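Local coordinates for protein hydrazine synthase subunit alpha (Candidatus Kuenenia stuttgartiensis, PDB 5C2V) that catalyses the joining of hydroxylamine with ammonia to give hydrazine, the second half-reaction of the hydrazine synthase complex, using heme c, at residues D[261-269]-D[546-554]; D[270-280]-D[316-326]. All coordinates share one frame; numbering follows the deposited sequence.

Contact 1 (D[261-269]-D[546-554]); sequences VDNWDGAYP and AYLRPYHGR. With HEC (heme c), chain B.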
loop_
_atom_site.group_PDB
_atom_site.type_symbol
_atom_site.label_atom_id
_atom_site.label_comp_id
_atom_site.label_asym_id
_atom_site.label_seq_id
_atom_site.Cartn_x
_atom_site.Cartn_y
_atom_site.Cartn_z
ATOM N N VAL D 261 -4.837 -1.712 24.292
ATOM C CA VAL D 261 -5.172 -1.728 25.712
ATOM C C VAL D 261 -3.946 -1.453 26.575
ATOM O O VAL D 261 -2.811 -1.647 26.142
ATOM C CB VAL D 261 -5.789 -3.075 26.153
ATOM C CG1 VAL D 261 -7.057 -3.372 25.372
ATOM C CG2 VAL D 261 -4.787 -4.201 25.990
ATOM N N ASP D 262 -4.188 -0.988 27.797
ATOM C CA ASP D 262 -3.118 -0.768 28.763
ATOM C C ASP D 262 -3.665 -0.884 30.179
ATOM O O ASP D 262 -4.850 -0.650 30.411
ATOM C CB ASP D 262 -2.472 0.605 28.552
ATOM C CG ASP D 262 -1.141 0.746 29.272
ATOM O OD1 ASP D 262 -0.809 -0.123 30.106
ATOM O OD2 ASP D 262 -0.425 1.734 29.006
ATOM N N ASN D 263 -2.805 -1.247 31.125
ATOM C CA ASN D 263 -3.197 -1.267 32.527
ATOM C C ASN D 263 -3.480 0.153 33.000
ATOM O O ASN D 263 -2.937 1.112 32.453
ATOM C CB ASN D 263 -2.116 -1.921 33.388
ATOM C CG ASN D 263 -2.015 -3.417 33.161
ATOM O OD1 ASN D 263 -0.926 -3.955 32.962
ATOM N ND2 ASN D 263 -3.156 -4.098 33.189
ATOM N N TRP D 264 -4.328 0.287 34.016
ATOM C CA TRP D 264 -4.789 1.604 34.444
ATOM C C TRP D 264 -3.666 2.459 35.031
ATOM O O TRP D 264 -3.825 3.668 35.198
ATOM C CB TRP D 264 -5.936 1.464 35.452
ATOM C CG TRP D 264 -5.554 0.832 36.753
ATOM C CD1 TRP D 264 -5.275 -0.485 36.976
ATOM C CD2 TRP D 264 -5.439 1.487 38.022
ATOM N NE1 TRP D 264 -4.980 -0.688 38.302
ATOM C CE2 TRP D 264 -5.074 0.507 38.965
ATOM C CE3 TRP D 264 -5.603 2.807 38.450
ATOM C CZ2 TRP D 264 -4.870 0.806 40.311
ATOM C CZ3 TRP D 264 -5.399 3.103 39.786
ATOM C CH2 TRP D 264 -5.037 2.106 40.700
ATOM N N ASP D 265 -2.537 1.832 35.351
ATOM C CA ASP D 265 -1.344 2.575 35.743
ATOM C C ASP D 265 -0.382 2.753 34.567
ATOM O O ASP D 265 0.649 3.415 34.695
ATOM C CB ASP D 265 -0.631 1.877 36.904
ATOM C CG ASP D 265 -0.232 0.454 36.572
ATOM O OD1 ASP D 265 -0.934 -0.185 35.763
ATOM O OD2 ASP D 265 0.783 -0.025 37.120
ATOM N N GLY D 266 -0.725 2.165 33.424
ATOM C CA GLY D 266 0.109 2.252 32.238
ATOM C C GLY D 266 1.345 1.372 32.309
ATOM O O GLY D 266 2.405 1.729 31.793
ATOM N N ALA D 267 1.206 0.220 32.955
ATOM C CA ALA D 267 2.319 -0.704 33.140
ATOM C C ALA D 267 2.591 -1.572 31.913
ATOM O O ALA D 267 3.739 -1.913 31.631
ATOM C CB ALA D 267 2.063 -1.586 34.353
ATOM N N TYR D 268 1.538 -1.933 31.185
ATOM C CA TYR D 268 1.670 -2.907 30.105
ATOM C C TYR D 268 0.812 -2.587 28.876
ATOM O O TYR D 268 -0.172 -3.277 28.611
ATOM C CB TYR D 268 1.316 -4.299 30.643
ATOM C CG TYR D 268 1.731 -5.462 29.769
ATOM C CD1 TYR D 268 3.063 -5.846 29.671
ATOM C CD2 TYR D 268 0.784 -6.200 29.070
ATOM C CE1 TYR D 268 3.443 -6.917 28.882
ATOM C CE2 TYR D 268 1.154 -7.274 28.280
ATOM C CZ TYR D 268 2.483 -7.628 28.190
ATOM O OH TYR D 268 2.854 -8.695 27.404
ATOM N N PRO D 269 1.177 -1.535 28.124
ATOM C CA PRO D 269 0.457 -1.254 26.875
ATOM C C PRO D 269 0.742 -2.291 25.786
ATOM O O PRO D 269 1.897 -2.651 25.566
ATOM C CB PRO D 269 0.985 0.124 26.464
ATOM C CG PRO D 269 2.315 0.233 27.125
ATOM C CD PRO D 269 2.192 -0.508 28.421
ATOM N N ALA D 546 7.352 3.721 23.362
ATOM C CA ALA D 546 7.276 2.879 24.546
ATOM C C ALA D 546 7.584 3.706 25.783
ATOM O O ALA D 546 8.321 4.688 25.713
ATOM C CB ALA D 546 8.236 1.704 24.431
ATOM N N TYR D 547 6.991 3.327 26.907
ATOM C CA TYR D 547 7.201 4.051 28.152
ATOM C C TYR D 547 7.174 3.112 29.349
ATOM O O TYR D 547 6.377 2.176 29.403
ATOM C CB TYR D 547 6.146 5.148 28.313
ATOM C CG TYR D 547 4.734 4.674 28.051
ATOM C CD1 TYR D 547 4.200 4.697 26.769
ATOM C CD2 TYR D 547 3.938 4.200 29.084
ATOM C CE1 TYR D 547 2.913 4.262 26.523
ATOM C CE2 TYR D 547 2.648 3.763 28.848
ATOM C CZ TYR D 547 2.141 3.798 27.567
ATOM O OH TYR D 547 0.857 3.364 27.327
ATOM N N LEU D 548 8.056 3.367 30.307
ATOM C CA LEU D 548 8.106 2.579 31.529
ATOM C C LEU D 548 7.664 3.414 32.720
ATOM O O LEU D 548 8.065 4.568 32.859
ATOM C CB LEU D 548 9.519 2.037 31.767
ATOM C CG LEU D 548 10.089 1.044 30.752
ATOM C CD1 LEU D 548 11.563 0.791 31.030
ATOM C CD2 LEU D 548 9.306 -0.260 30.775
ATOM N N ARG D 549 6.824 2.838 33.570
ATOM C CA ARG D 549 6.507 3.468 34.843
ATOM C C ARG D 549 7.704 3.278 35.770
ATOM O O ARG D 549 8.522 2.388 35.539
ATOM C CB ARG D 549 5.229 2.879 35.450
ATOM C CG ARG D 549 3.969 3.088 34.614
ATOM C CD ARG D 549 3.889 4.495 34.027
ATOM N NE ARG D 549 4.030 5.543 35.036
ATOM C CZ ARG D 549 3.022 6.059 35.731
ATOM N NH1 ARG D 549 1.784 5.624 35.535
ATOM N NH2 ARG D 549 3.252 7.010 36.625
ATOM N N PRO D 550 7.833 4.131 36.802
ATOM C CA PRO D 550 8.945 4.010 37.754
ATOM C C PRO D 550 9.078 2.609 38.350
ATOM O O PRO D 550 8.068 2.000 38.705
ATOM C CB PRO D 550 8.582 5.027 38.837
ATOM C CG PRO D 550 7.809 6.067 38.111
ATOM C CD PRO D 550 7.019 5.333 37.062
ATOM N N TYR D 551 10.312 2.105 38.407
ATOM C CA TYR D 551 10.642 0.807 39.010
ATOM C C TYR D 551 10.084 -0.380 38.216
ATOM O O TYR D 551 10.468 -1.527 38.442
ATOM C CB TYR D 551 10.149 0.751 40.463
ATOM C CG TYR D 551 10.336 -0.592 41.129
ATOM C CD1 TYR D 551 11.594 -1.022 41.528
ATOM C CD2 TYR D 551 9.255 -1.434 41.351
ATOM C CE1 TYR D 551 11.770 -2.252 42.134
ATOM C CE2 TYR D 551 9.420 -2.665 41.955
ATOM C CZ TYR D 551 10.680 -3.069 42.345
ATOM O OH TYR D 551 10.849 -4.294 42.949
ATOM N N HIS D 552 9.199 -0.102 37.267
ATOM C CA HIS D 552 8.641 -1.145 36.422
ATOM C C HIS D 552 9.684 -1.691 35.465
ATOM O O HIS D 552 10.727 -1.076 35.240
ATOM C CB HIS D 552 7.439 -0.625 35.633
ATOM C CG HIS D 552 6.168 -0.600 36.421
ATOM N ND1 HIS D 552 6.014 0.155 37.563
ATOM C CD2 HIS D 552 4.991 -1.244 36.234
ATOM C CE1 HIS D 552 4.796 -0.020 38.044
ATOM N NE2 HIS D 552 4.155 -0.865 37.255
ATOM N N GLY D 553 9.396 -2.858 34.906
ATOM C CA GLY D 553 10.249 -3.425 33.887
ATOM C C GLY D 553 9.411 -4.241 32.932
ATOM O O GLY D 553 8.370 -4.774 33.315
ATOM N N ARG D 554 9.865 -4.360 31.689
ATOM C CA ARG D 554 9.023 -5.001 30.681
ATOM C C ARG D 554 9.768 -6.012 29.822
ATOM O O ARG D 554 10.882 -5.763 29.371
ATOM C CB ARG D 554 8.368 -3.950 29.779
ATOM C CG ARG D 554 7.459 -4.566 28.725
ATOM C CD ARG D 554 6.294 -3.675 28.341
ATOM N NE ARG D 554 5.299 -4.439 27.592
ATOM C CZ ARG D 554 4.261 -3.909 26.955
ATOM N NH1 ARG D 554 4.071 -2.598 26.961
ATOM N NH2 ARG D 554 3.413 -4.696 26.307
HETATM FE FE HEC B . 8.468 -3.748 19.437
HETATM C CHA HEC B . 6.130 -2.322 17.333
HETATM C CHB HEC B . 6.408 -3.140 22.109
HETATM C CHC HEC B . 10.946 -4.797 21.601
HETATM C CHD HEC B . 10.628 -4.157 16.805
HETATM N NA HEC B . 6.618 -2.897 19.674
HETATM C C1A HEC B . 5.828 -2.364 18.675
HETATM C C2A HEC B . 4.617 -1.854 19.281
HETATM C C3A HEC B . 4.690 -2.074 20.596
HETATM C C4A HEC B . 5.950 -2.736 20.873
HETATM C CMA HEC B . 3.622 -1.695 21.645
HETATM C CAA HEC B . 3.458 -1.170 18.523
HETATM C CBA HEC B . 2.334 -2.170 18.274
HETATM C CGA HEC B . 2.767 -3.233 17.296
HETATM O O1A HEC B . 2.567 -4.439 17.592
HETATM O O2A HEC B . 3.315 -2.880 16.222
HETATM N NB HEC B . 8.699 -3.811 21.506
HETATM C C1B HEC B . 7.611 -3.765 22.360
HETATM C C2B HEC B . 7.959 -4.497 23.561
HETATM C C3B HEC B . 9.207 -4.950 23.430
HETATM C C4B HEC B . 9.702 -4.531 22.132
HETATM C CMB HEC B . 7.047 -4.707 24.788
HETATM C CAB HEC B . 9.967 -5.786 24.486
HETATM C CBB HEC B . 11.158 -4.973 25.040
HETATM N NC HEC B . 10.412 -4.416 19.236
HETATM C C1C HEC B . 11.286 -4.696 20.269
HETATM C C2C HEC B . 12.587 -4.970 19.694
HETATM C C3C HEC B . 12.523 -4.687 18.390
HETATM C C4C HEC B . 11.138 -4.401 18.062
HETATM C CMC HEC B . 13.889 -5.192 20.496
HETATM C CAC HEC B . 13.699 -4.782 17.393
HETATM C CBC HEC B . 14.036 -3.372 16.861
HETATM N ND HEC B . 8.394 -3.299 17.391
HETATM C C1D HEC B . 9.415 -3.592 16.493
HETATM C C2D HEC B . 9.004 -3.207 15.162
HETATM C C3D HEC B . 7.591 -2.637 15.329
HETATM C C4D HEC B . 7.303 -2.731 16.742
HETATM C CMD HEC B . 9.819 -3.353 13.859
HETATM C CAD HEC B . 6.665 -2.067 14.235
HETATM C CBD HEC B . 7.293 -0.796 13.678
HETATM C CGD HEC B . 6.423 -0.241 12.585
HETATM O O1D HEC B . 6.886 0.692 11.882
HETATM O O2D HEC B . 5.277 -0.734 12.411
HETATM O O HOH W 1 5.496 -7.524 26.275
#

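Contact 2 (D[270-280]-D[316-326]); sequences RPIYGNCDGEI and VSWDAPFNKTY. With ZN (zinc ion), chain C; HEC (heme c), chain B.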
loop_
_atom_site.group_PDB
_atom_site.type_symbol
_atom_site.label_atom_id
_atom_site.label_comp_id
_atom_site.label_asym_id
_atom_site.label_seq_id
_atom_site.Cartn_x
_atom_site.Cartn_y
_atom_site.Cartn_z
ATOM N N ARG D 270 -0.306 -2.759 25.114
ATOM C CA ARG D 270 -0.154 -3.718 24.025
ATOM C C ARG D 270 -1.205 -3.468 22.945
ATOM O O ARG D 270 -2.321 -3.045 23.248
ATOM C CB ARG D 270 -0.255 -5.152 24.553
ATOM C CG ARG D 270 -1.600 -5.491 25.169
ATOM C CD ARG D 270 -1.602 -6.868 25.811
ATOM N NE ARG D 270 -2.945 -7.270 26.224
ATOM C CZ ARG D 270 -3.769 -7.999 25.480
ATOM N NH1 ARG D 270 -3.389 -8.416 24.279
ATOM N NH2 ARG D 270 -4.974 -8.317 25.936
ATOM N N PRO D 271 -0.852 -3.730 21.677
ATOM C CA PRO D 271 -1.773 -3.493 20.559
ATOM C C PRO D 271 -2.897 -4.520 20.490
ATOM O O PRO D 271 -2.708 -5.669 20.889
ATOM C CB PRO D 271 -0.866 -3.613 19.334
ATOM C CG PRO D 271 0.196 -4.559 19.768
ATOM C CD PRO D 271 0.454 -4.228 21.211
ATOM N N ILE D 272 -4.052 -4.103 19.984
ATOM C CA ILE D 272 -5.167 -5.018 19.770
ATOM C C ILE D 272 -5.422 -5.180 18.276
ATOM O O ILE D 272 -5.297 -6.281 17.743
ATOM C CB ILE D 272 -6.449 -4.541 20.478
ATOM C CG1 ILE D 272 -6.261 -4.582 21.995
ATOM C CG2 ILE D 272 -7.634 -5.404 20.077
ATOM C CD1 ILE D 272 -5.995 -5.969 22.543
ATOM N N TYR D 273 -5.789 -4.095 17.598
ATOM C CA TYR D 273 -5.995 -4.171 16.152
ATOM C C TYR D 273 -5.707 -2.859 15.422
ATOM O O TYR D 273 -5.992 -1.777 15.934
ATOM C CB TYR D 273 -7.427 -4.621 15.851
ATOM C CG TYR D 273 -7.652 -5.035 14.414
ATOM C CD1 TYR D 273 -7.206 -6.267 13.950
ATOM C CD2 TYR D 273 -8.313 -4.199 13.523
ATOM C CE1 TYR D 273 -7.410 -6.653 12.637
ATOM C CE2 TYR D 273 -8.521 -4.577 12.209
ATOM C CZ TYR D 273 -8.068 -5.805 11.772
ATOM O OH TYR D 273 -8.273 -6.185 10.465
ATOM N N GLY D 274 -5.145 -2.968 14.221
ATOM C CA GLY D 274 -5.015 -1.827 13.330
ATOM C C GLY D 274 -3.646 -1.193 13.146
ATOM O O GLY D 274 -3.502 -0.281 12.332
ATOM N N ASN D 275 -2.643 -1.639 13.898
ATOM C CA ASN D 275 -1.316 -1.027 13.802
ATOM C C ASN D 275 -0.305 -1.755 12.913
ATOM O O ASN D 275 0.788 -1.243 12.670
ATOM C CB ASN D 275 -0.716 -0.884 15.203
ATOM C CG ASN D 275 0.457 0.076 15.242
ATOM O OD1 ASN D 275 0.288 1.284 15.083
ATOM N ND2 ASN D 275 1.654 -0.459 15.449
ATOM N N CYS D 276 -0.665 -2.928 12.403
ATOM C CA CYS D 276 0.328 -3.778 11.747
ATOM C C CYS D 276 0.029 -4.046 10.273
ATOM O O CYS D 276 -1.122 -3.979 9.837
ATOM C CB CYS D 276 0.457 -5.105 12.502
ATOM S SG CYS D 276 1.185 -4.963 14.164
ATOM N N ASP D 277 1.080 -4.347 9.513
ATOM C CA ASP D 277 0.956 -4.648 8.091
ATOM C C ASP D 277 0.060 -5.857 7.850
ATOM O O ASP D 277 0.172 -6.871 8.539
ATOM C CB ASP D 277 2.334 -4.892 7.469
ATOM C CG ASP D 277 3.233 -3.674 7.543
ATOM O OD1 ASP D 277 3.130 -2.801 6.655
ATOM O OD2 ASP D 277 4.047 -3.591 8.487
ATOM N N GLY D 278 -0.827 -5.742 6.867
ATOM C CA GLY D 278 -1.729 -6.824 6.519
ATOM C C GLY D 278 -3.115 -6.643 7.104
ATOM O O GLY D 278 -4.080 -7.245 6.632
ATOM N N GLU D 279 -3.215 -5.814 8.137
ATOM C CA GLU D 279 -4.490 -5.566 8.802
ATOM C C GLU D 279 -5.348 -4.557 8.039
ATOM O O GLU D 279 -4.836 -3.713 7.306
ATOM C CB GLU D 279 -4.250 -5.097 10.237
ATOM C CG GLU D 279 -3.617 -6.170 11.112
ATOM C CD GLU D 279 -3.193 -5.657 12.472
ATOM O OE1 GLU D 279 -3.349 -4.446 12.728
ATOM O OE2 GLU D 279 -2.701 -6.468 13.285
ATOM N N ILE D 280 -6.660 -4.662 8.223
ATOM C CA ILE D 280 -7.631 -3.903 7.441
ATOM C C ILE D 280 -7.845 -2.480 7.971
ATOM O O ILE D 280 -7.750 -2.232 9.174
ATOM C CB ILE D 280 -8.986 -4.657 7.398
ATOM C CG1 ILE D 280 -8.770 -6.091 6.909
ATOM C CG2 ILE D 280 -9.998 -3.949 6.506
ATOM C CD1 ILE D 280 -10.040 -6.902 6.791
ATOM N N VAL D 316 -14.357 -5.982 15.451
ATOM C CA VAL D 316 -13.466 -7.140 15.525
ATOM C C VAL D 316 -13.608 -7.801 16.892
ATOM O O VAL D 316 -13.615 -7.117 17.912
ATOM C CB VAL D 316 -11.984 -6.763 15.283
ATOM C CG1 VAL D 316 -11.731 -6.481 13.811
ATOM C CG2 VAL D 316 -11.576 -5.571 16.139
ATOM N N SER D 317 -13.723 -9.126 16.910
ATOM C CA SER D 317 -13.939 -9.860 18.157
ATOM C C SER D 317 -12.845 -9.570 19.181
ATOM O O SER D 317 -11.659 -9.587 18.854
ATOM C CB SER D 317 -14.014 -11.364 17.892
ATOM O OG SER D 317 -12.720 -11.918 17.729
ATOM N N TRP D 318 -13.252 -9.297 20.416
ATOM C CA TRP D 318 -12.305 -8.997 21.483
ATOM C C TRP D 318 -11.447 -10.208 21.826
ATOM O O TRP D 318 -10.256 -10.076 22.111
ATOM C CB TRP D 318 -13.038 -8.511 22.735
ATOM C CG TRP D 318 -12.237 -8.697 23.986
ATOM C CD1 TRP D 318 -12.386 -9.687 24.913
ATOM C CD2 TRP D 318 -11.145 -7.886 24.437
ATOM N NE1 TRP D 318 -11.462 -9.537 25.918
ATOM C CE2 TRP D 318 -10.688 -8.439 25.649
ATOM C CE3 TRP D 318 -10.515 -6.744 23.937
ATOM C CZ2 TRP D 318 -9.630 -7.889 26.367
ATOM C CZ3 TRP D 318 -9.464 -6.199 24.653
ATOM C CH2 TRP D 318 -9.031 -6.771 25.854
ATOM N N ASP D 319 -12.059 -11.387 21.795
ATOM C CA ASP D 319 -11.366 -12.624 22.135
ATOM C C ASP D 319 -10.250 -12.930 21.140
ATOM O O ASP D 319 -9.143 -13.299 21.532
ATOM C CB ASP D 319 -12.354 -13.791 22.196
ATOM C CG ASP D 319 -13.394 -13.616 23.285
ATOM O OD1 ASP D 319 -13.095 -12.941 24.292
ATOM O OD2 ASP D 319 -14.511 -14.155 23.135
ATOM N N ALA D 320 -10.547 -12.772 19.855
ATOM C CA ALA D 320 -9.553 -12.996 18.810
ATOM C C ALA D 320 -9.552 -11.850 17.802
ATOM O O ALA D 320 -10.141 -11.962 16.728
ATOM C CB ALA D 320 -9.811 -14.320 18.108
ATOM N N PRO D 321 -8.881 -10.740 18.148
ATOM C CA PRO D 321 -8.834 -9.556 17.285
ATOM C C PRO D 321 -7.911 -9.735 16.084
ATOM O O PRO D 321 -6.767 -9.280 16.102
ATOM C CB PRO D 321 -8.308 -8.466 18.219
ATOM C CG PRO D 321 -7.495 -9.198 19.220
ATOM C CD PRO D 321 -8.174 -10.523 19.423
ATOM N N PHE D 322 -8.415 -10.399 15.050
ATOM C CA PHE D 322 -7.655 -10.593 13.823
ATOM C C PHE D 322 -8.524 -10.299 12.604
ATOM O O PHE D 322 -9.702 -9.967 12.737
ATOM C CB PHE D 322 -7.099 -12.017 13.760
ATOM C CG PHE D 322 -6.273 -12.394 14.956
ATOM C CD1 PHE D 322 -4.932 -12.053 15.023
ATOM C CD2 PHE D 322 -6.839 -13.077 16.018
ATOM C CE1 PHE D 322 -4.169 -12.395 16.124
ATOM C CE2 PHE D 322 -6.082 -13.420 17.123
ATOM C CZ PHE D 322 -4.745 -13.078 17.176
ATOM N N ASN D 323 -7.937 -10.420 11.418
ATOM C CA ASN D 323 -8.640 -10.109 10.178
ATOM C C ASN D 323 -9.805 -11.054 9.905
ATOM O O ASN D 323 -10.789 -10.670 9.272
ATOM C CB ASN D 323 -7.669 -10.137 8.997
ATOM C CG ASN D 323 -6.592 -9.077 9.103
ATOM O OD1 ASN D 323 -6.813 -8.004 9.666
ATOM N ND2 ASN D 323 -5.417 -9.369 8.556
ATOM N N LYS D 324 -9.692 -12.288 10.385
ATOM C CA LYS D 324 -10.717 -13.296 10.140
ATOM C C LYS D 324 -12.028 -12.961 10.851
ATOM O O LYS D 324 -13.097 -13.401 10.430
ATOM C CB LYS D 324 -10.217 -14.680 10.569
ATOM C CG LYS D 324 -9.831 -14.787 12.037
ATOM C CD LYS D 324 -9.236 -16.151 12.355
ATOM C CE LYS D 324 -7.915 -16.367 11.630
ATOM N NZ LYS D 324 -7.311 -17.690 11.952
ATOM N N THR D 325 -11.940 -12.189 11.931
ATOM C CA THR D 325 -13.130 -11.776 12.669
ATOM C C THR D 325 -13.616 -10.375 12.291
ATOM O O THR D 325 -14.629 -9.907 12.813
ATOM C CB THR D 325 -12.884 -11.814 14.191
ATOM O OG1 THR D 325 -11.966 -10.778 14.560
ATOM C CG2 THR D 325 -12.323 -13.166 14.608
ATOM N N TYR D 326 -12.900 -9.708 11.390
ATOM C CA TYR D 326 -13.257 -8.348 10.986
ATOM C C TYR D 326 -14.555 -8.322 10.186
ATOM O O TYR D 326 -14.843 -9.248 9.427
ATOM C CB TYR D 326 -12.125 -7.713 10.169
ATOM C CG TYR D 326 -12.403 -6.292 9.716
ATOM C CD1 TYR D 326 -13.003 -6.036 8.488
ATOM C CD2 TYR D 326 -12.060 -5.207 10.513
ATOM C CE1 TYR D 326 -13.258 -4.742 8.071
ATOM C CE2 TYR D 326 -12.311 -3.908 10.103
ATOM C CZ TYR D 326 -12.909 -3.682 8.881
ATOM O OH TYR D 326 -13.161 -2.394 8.468
HETATM ZN ZN ZN C . 3.279 -4.131 14.538
HETATM FE FE HEC B . 8.468 -3.748 19.437
HETATM C CHA HEC B . 6.130 -2.322 17.333
HETATM C CHB HEC B . 6.408 -3.140 22.109
HETATM C CHC HEC B . 10.946 -4.797 21.601
HETATM C CHD HEC B . 10.628 -4.157 16.805
HETATM N NA HEC B . 6.618 -2.897 19.674
HETATM C C1A HEC B . 5.828 -2.364 18.675
HETATM C C2A HEC B . 4.617 -1.854 19.281
HETATM C C3A HEC B . 4.690 -2.074 20.596
HETATM C C4A HEC B . 5.950 -2.736 20.873
HETATM C CMA HEC B . 3.622 -1.695 21.645
HETATM C CAA HEC B . 3.458 -1.170 18.523
HETATM C CBA HEC B . 2.334 -2.170 18.274
HETATM C CGA HEC B . 2.767 -3.233 17.296
HETATM O O1A HEC B . 2.567 -4.439 17.592
HETATM O O2A HEC B . 3.315 -2.880 16.222
HETATM N NB HEC B . 8.699 -3.811 21.506
HETATM C C1B HEC B . 7.611 -3.765 22.360
HETATM C C2B HEC B . 7.959 -4.497 23.561
HETATM C C3B HEC B . 9.207 -4.950 23.430
HETATM C C4B HEC B . 9.702 -4.531 22.132
HETATM C CMB HEC B . 7.047 -4.707 24.788
HETATM C CAB HEC B . 9.967 -5.786 24.486
HETATM C CBB HEC B . 11.158 -4.973 25.040
HETATM N NC HEC B . 10.412 -4.416 19.236
HETATM C C1C HEC B . 11.286 -4.696 20.269
HETATM C C2C HEC B . 12.587 -4.970 19.694
HETATM C C3C HEC B . 12.523 -4.687 18.390
HETATM C C4C HEC B . 11.138 -4.401 18.062
HETATM C CMC HEC B . 13.889 -5.192 20.496
HETATM C CAC HEC B . 13.699 -4.782 17.393
HETATM C CBC HEC B . 14.036 -3.372 16.861
HETATM N ND HEC B . 8.394 -3.299 17.391
HETATM C C1D HEC B . 9.415 -3.592 16.493
HETATM C C2D HEC B . 9.004 -3.207 15.162
HETATM C C3D HEC B . 7.591 -2.637 15.329
HETATM C C4D HEC B . 7.303 -2.731 16.742
HETATM C CMD HEC B . 9.819 -3.353 13.859
HETATM C CAD HEC B . 6.665 -2.067 14.235
HETATM C CBD HEC B . 7.293 -0.796 13.678
HETATM C CGD HEC B . 6.423 -0.241 12.585
HETATM O O1D HEC B . 6.886 0.692 11.882
HETATM O O2D HEC B . 5.277 -0.734 12.411
HETATM O O HOH W 2 3.822 -2.980 12.866
#

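Contact 1 (D[261-269]-D[546-554])
R554 reaches from strand 553-556 across to Y268 and P269, and its side chain illustrates how one arginine can tie a loop, a ring and a cofactor together. CB heads toward the loop, with CG anti to the backbone N (chi1 -179°), and the chain bends once, at chi2. CG and then CD run past the heme methyl CMB, and CD also approaches CD1 of the Y268 ring. The guanidinium is sandwiched: the heme methyl CMB lies over one face, 3.3 Å from NE of R554, and the tyrosine ring over the other. CZ of R554 stands 4.0 Å from the centroid of the Y268 ring, a cation-pi contact in which the two planes are inclined by 40°. At the tip NH1 and NH2 both grip the carbonyl O of P269, at 2.6 Å and 2.7 Å, an end-on fork with that oxygen in the guanidinium plane.

Beside this, OH of Y547 donates to OD2 of D262 at 2.7 Å, nearly along the C-O axis of the carboxylate, while CG of P269 packs 3.6 Å from CZ of Y547. Farther round the 263-266 turn, R549 bends at chi2 and chi3 to bring NH1 within 2.6 Å of the carbonyl O of D265; its other nitrogens form salt bridges with D524 and D219. CB of A267 rests 3.5 Å from CD2 of H552, whose ring is held by a hydrogen bond from ND1 to the carbonyl O of P550.

R554 with two nitrogens and R549 with one thus grip main-chain carbonyls of the loop joining two propeller strands, binding it to the middle domain. Because R554 is clasped on both faces and at its edge, its rotation is restricted, which leaves a cationic group fixed against the pentacoordinated heme, probably adding positive potential there.

Contact 2 (D[270-280]-D[316-326])
Y273 and I272 form the apolar centre against V316, W318 and P321. CG1 of V316 sits over the middle of the Y273 ring, 4.1 Å from its centroid, a CH-pi contact. CG2 of I272 meets CB of P321 at 3.6 Å, and CD1 of I272 touches CZ3 of the W318 indole. Outward from these, I280 lays CG2 over one face of the Y326 ring, 4.0 Å from the centroid.

At the polar edge the Y273 hydroxyl donates to OD1 of N323, at the ring's edge, with the amide turned 83° from the ring plane; the same OH accepts the backbone N-H of I280. N323 ND2 adds a weak bond to the carbonyl O of G278. Behind this, E279 OE1 takes N-H groups of G274 and C276 from opposite faces of its carboxylate, bonds that bracket the start of the type II turn 276-279 and are consistent with a fixed position for C276. SG of C276 binds zinc at 2.3 Å, together with H560, a heme propionate and a water.

The contact joins two successive propeller blades: strand 270-273, bulged against I259 of strand 256-262, ends one, and strands 312-317 and 327-328 belong to the next. The beta subunit packs against P321 and F322.

Overall arrangement
The two contacts lie with their centres about 22 Å apart, but their first segments are consecutive, 261-269 running straight into 270-280; 316-326 follows in the next blade, and 546-554 comes much later, in the middle domain. Strands 256-262 and 270-273 are antiparallel neighbours in one sheet, joined by a probable hydrogen bond from R270 N to V261 O (2.9 Å), and V261 also packs on I272 and W318. Contact 1 therefore holds this propeller blade to the middle domain, whereas contact 2 holds it to the following blade. Both touch the same heme c, contact 1 through R554 and contact 2 through P271 and N275, and the loop after the hairpin carries the zinc ligand C276.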